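Local atomic coordinates of V-type ATP synthase alpha chain (Thermoplasma volcanium, PDB entry 4O1S), a protein that is an intein of the mainly beta Hint fold, from subunit A of an archaeal V-type ATPase. Residues 79-85 with 132-138. Sequence-based numbering, arbitrary orientation. Where two conformers were deposited one is given.
With SO4 (sulfate ion), chain F.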
loop_
_atom_site.group_PDB
_atom_site.type_symbol
_atom_site.label_atom_id
_atom_site.label_comp_id
_atom_site.label_asym_id
_atom_site.label_seq_id
_atom_site.Cartn_x
_atom_site.Cartn_y
_atom_site.Cartn_z
ATOM N N VAL A 79 -7.906 6.240 -6.949
ATOM C CA VAL A 79 -7.347 7.574 -6.743
ATOM C C VAL A 79 -5.848 7.531 -7.019
ATOM O O VAL A 79 -5.111 6.769 -6.386
ATOM C CB VAL A 79 -7.555 8.015 -5.306
ATOM C CG1 VAL A 79 -7.102 9.465 -5.132
ATOM C CG2 VAL A 79 -9.030 7.805 -4.902
ATOM N N ARG A 80 -5.394 8.318 -7.987
ATOM C CA ARG A 80 -3.981 8.290 -8.360
ATOM C C ARG A 80 -3.363 9.549 -7.821
ATOM O O ARG A 80 -3.834 10.658 -8.089
ATOM C CB ARG A 80 -3.810 8.218 -9.874
ATOM C CG ARG A 80 -4.869 7.357 -10.556
ATOM C CD ARG A 80 -4.302 6.739 -11.790
ATOM N NE ARG A 80 -5.232 5.882 -12.532
ATOM C CZ ARG A 80 -5.135 4.552 -12.601
ATOM N NH1 ARG A 80 -4.162 3.917 -11.935
ATOM N NH2 ARG A 80 -6.011 3.854 -13.334
ATOM N N ILE A 81 -2.323 9.367 -7.026
ATOM C CA ILE A 81 -1.694 10.462 -6.303
ATOM C C ILE A 81 -0.255 10.656 -6.742
ATOM O O ILE A 81 0.530 9.703 -6.841
ATOM C CB ILE A 81 -1.671 10.165 -4.809
ATOM C CG1 ILE A 81 -3.092 9.903 -4.321
ATOM C CG2 ILE A 81 -1.009 11.305 -4.038
ATOM C CD1 ILE A 81 -3.151 9.098 -3.060
ATOM N N GLU A 82 0.099 11.903 -6.980
ATOM C CA GLU A 82 1.452 12.224 -7.366
ATOM C C GLU A 82 1.967 13.389 -6.525
ATOM O O GLU A 82 1.264 14.395 -6.321
ATOM C CB GLU A 82 1.439 12.605 -8.818
ATOM C CG GLU A 82 2.642 12.239 -9.553
ATOM C CD GLU A 82 2.281 12.112 -10.980
ATOM O OE1 GLU A 82 2.906 12.814 -11.803
ATOM O OE2 GLU A 82 1.328 11.341 -11.262
ATOM N N THR A 83 3.193 13.253 -6.036
ATOM C CA THR A 83 3.787 14.275 -5.170
ATOM C C THR A 83 4.799 15.108 -5.929
ATOM O O THR A 83 5.270 14.723 -6.998
ATOM C CB THR A 83 4.519 13.646 -3.992
ATOM O OG1 THR A 83 5.595 12.835 -4.483
ATOM C CG2 THR A 83 3.576 12.783 -3.176
ATOM N N ILE A 84 5.151 16.246 -5.362
ATOM C CA ILE A 84 6.145 17.096 -5.992
ATOM C C ILE A 84 7.438 16.327 -6.134
ATOM O O ILE A 84 8.114 16.428 -7.145
ATOM C CB ILE A 84 6.407 18.324 -5.153
ATOM C CG1 ILE A 84 5.083 19.032 -4.888
ATOM C CG2 ILE A 84 7.404 19.218 -5.844
ATOM C CD1 ILE A 84 5.199 20.477 -4.736
ATOM N N GLY A 85 7.754 15.532 -5.119
ATOM C CA GLY A 85 8.959 14.737 -5.125
ATOM C C GLY A 85 8.975 13.530 -6.045
ATOM O O GLY A 85 9.899 12.704 -5.970
ATOM N N ASP A 132 5.799 14.725 1.747
ATOM C CA ASP A 132 5.876 15.231 0.399
ATOM C C ASP A 132 4.525 15.845 0.021
ATOM O O ASP A 132 3.467 15.245 0.262
ATOM C CB ASP A 132 6.237 14.066 -0.524
ATOM C CG ASP A 132 6.837 14.520 -1.809
ATOM O OD1 ASP A 132 6.825 15.763 -2.033
ATOM O OD2 ASP A 132 7.303 13.630 -2.572
ATOM N N ARG A 133 4.558 17.048 -0.540
ATOM C CA ARG A 133 3.325 17.718 -0.937
ATOM C C ARG A 133 2.722 16.974 -2.119
ATOM O O ARG A 133 3.433 16.633 -3.078
ATOM C CB ARG A 133 3.592 19.177 -1.321
ATOM C CG ARG A 133 4.034 19.993 -0.123
ATOM C CD ARG A 133 4.162 21.477 -0.405
ATOM N NE ARG A 133 4.088 22.219 0.852
ATOM C CZ ARG A 133 2.949 22.645 1.387
ATOM N NH1 ARG A 133 1.804 22.422 0.752
ATOM N NH2 ARG A 133 2.949 23.300 2.542
ATOM N N VAL A 134 1.421 16.691 -2.057
ATOM C CA VAL A 134 0.792 16.153 -3.242
ATOM C C VAL A 134 0.565 17.266 -4.265
ATOM O O VAL A 134 0.037 18.349 -3.949
ATOM C CB VAL A 134 -0.452 15.261 -2.976
ATOM C CG1 VAL A 134 -0.631 14.991 -1.503
ATOM C CG2 VAL A 134 -1.712 15.819 -3.635
ATOM N N LYS A 135 1.047 16.968 -5.473
ATOM C CA LYS A 135 1.022 17.827 -6.636
ATOM C C LYS A 135 -0.302 17.618 -7.355
ATOM O O LYS A 135 -0.912 18.560 -7.873
ATOM C CB LYS A 135 2.163 17.382 -7.549
ATOM C CG LYS A 135 2.340 18.121 -8.855
ATOM C CD LYS A 135 3.351 17.349 -9.718
ATOM C CE LYS A 135 3.757 18.133 -10.962
ATOM N NZ LYS A 135 4.642 17.318 -11.849
ATOM N N SER A 136 -0.740 16.365 -7.404
ATOM C CA SER A 136 -1.945 16.060 -8.147
ATOM C C SER A 136 -2.660 14.811 -7.663
ATOM O O SER A 136 -2.039 13.866 -7.192
ATOM C CB SER A 136 -1.620 15.883 -9.616
ATOM O OG SER A 136 -1.799 14.525 -9.935
ATOM N N ILE A 137 -3.979 14.830 -7.802
ATOM C CA ILE A 137 -4.830 13.705 -7.447
ATOM C C ILE A 137 -5.810 13.483 -8.575
ATOM O O ILE A 137 -6.461 14.421 -9.033
ATOM C CB ILE A 137 -5.633 13.995 -6.179
ATOM C CG1 ILE A 137 -4.687 14.331 -5.020
ATOM C CG2 ILE A 137 -6.464 12.809 -5.827
ATOM C CD1 ILE A 137 -5.381 14.782 -3.782
ATOM N N ALA A 138 -5.892 12.248 -9.055
ATOM C CA ALA A 138 -6.772 11.931 -10.182
ATOM C C ALA A 138 -7.796 10.895 -9.766
ATOM O O ALA A 138 -7.449 9.882 -9.125
ATOM C CB ALA A 138 -5.967 11.416 -11.356
HETATM S S SO4 F . -4.666 0.037 -13.714
HETATM O O1 SO4 F . -3.785 0.723 -12.754
HETATM O O2 SO4 F . -5.321 -1.117 -13.085
HETATM O O3 SO4 F . -5.685 0.976 -14.192
HETATM O O4 SO4 F . -3.891 -0.454 -14.859
HETATM O O HOH W 1 -2.446 12.083 -9.843
#
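Segments 79-85 and 132-138 of the intein splicing domain, on antiparallel strands 77-83 and 129-141, pair here at the middle of a four-stranded sheet, with strand 88-91 flanking the first and strand 118-122 the second. At one end Arg80 and Ala138 form a hydrogen-bonded pair, Arg80 N to Ala138 O and Ala138 N to Arg80 O both 2.8 Å. Ile81 and Ile137 make the next, non-hydrogen-bonded pair; their side chains share a face and both touch Leu113, while Val79 CG1 packs 3.5 Å from Ile137 CG2. Then comes a classic beta bulge: Lys135 and Ser136 together face Glu82, whose O accepts from Lys135 N at 2.7 Å and Ser136 N at 3.0 Å, while Glu82 N donates to Ser136 O at 2.9 Å. The extra residue shifts the register by one, bringing Thr83 opposite Val134. Past the bulge, Ile84 N reaches Arg133 O at 2.9 Å, and the Asp132 carboxylate takes Thr83 OG1 on OD2 (2.7 Å) and Gly85 N on OD1 (3.2 Å). Arg87 forms a salt bridge with that carboxylate too. At the far end the Arg80 guanidinium leads away to Glu140, Ser90 and a sulfate, probably from the crystallisation liquor. Backbone bonding thus carries the ladder through the bulge, and one buried, charged aspartate ties down the turn where strand 77-83 ends.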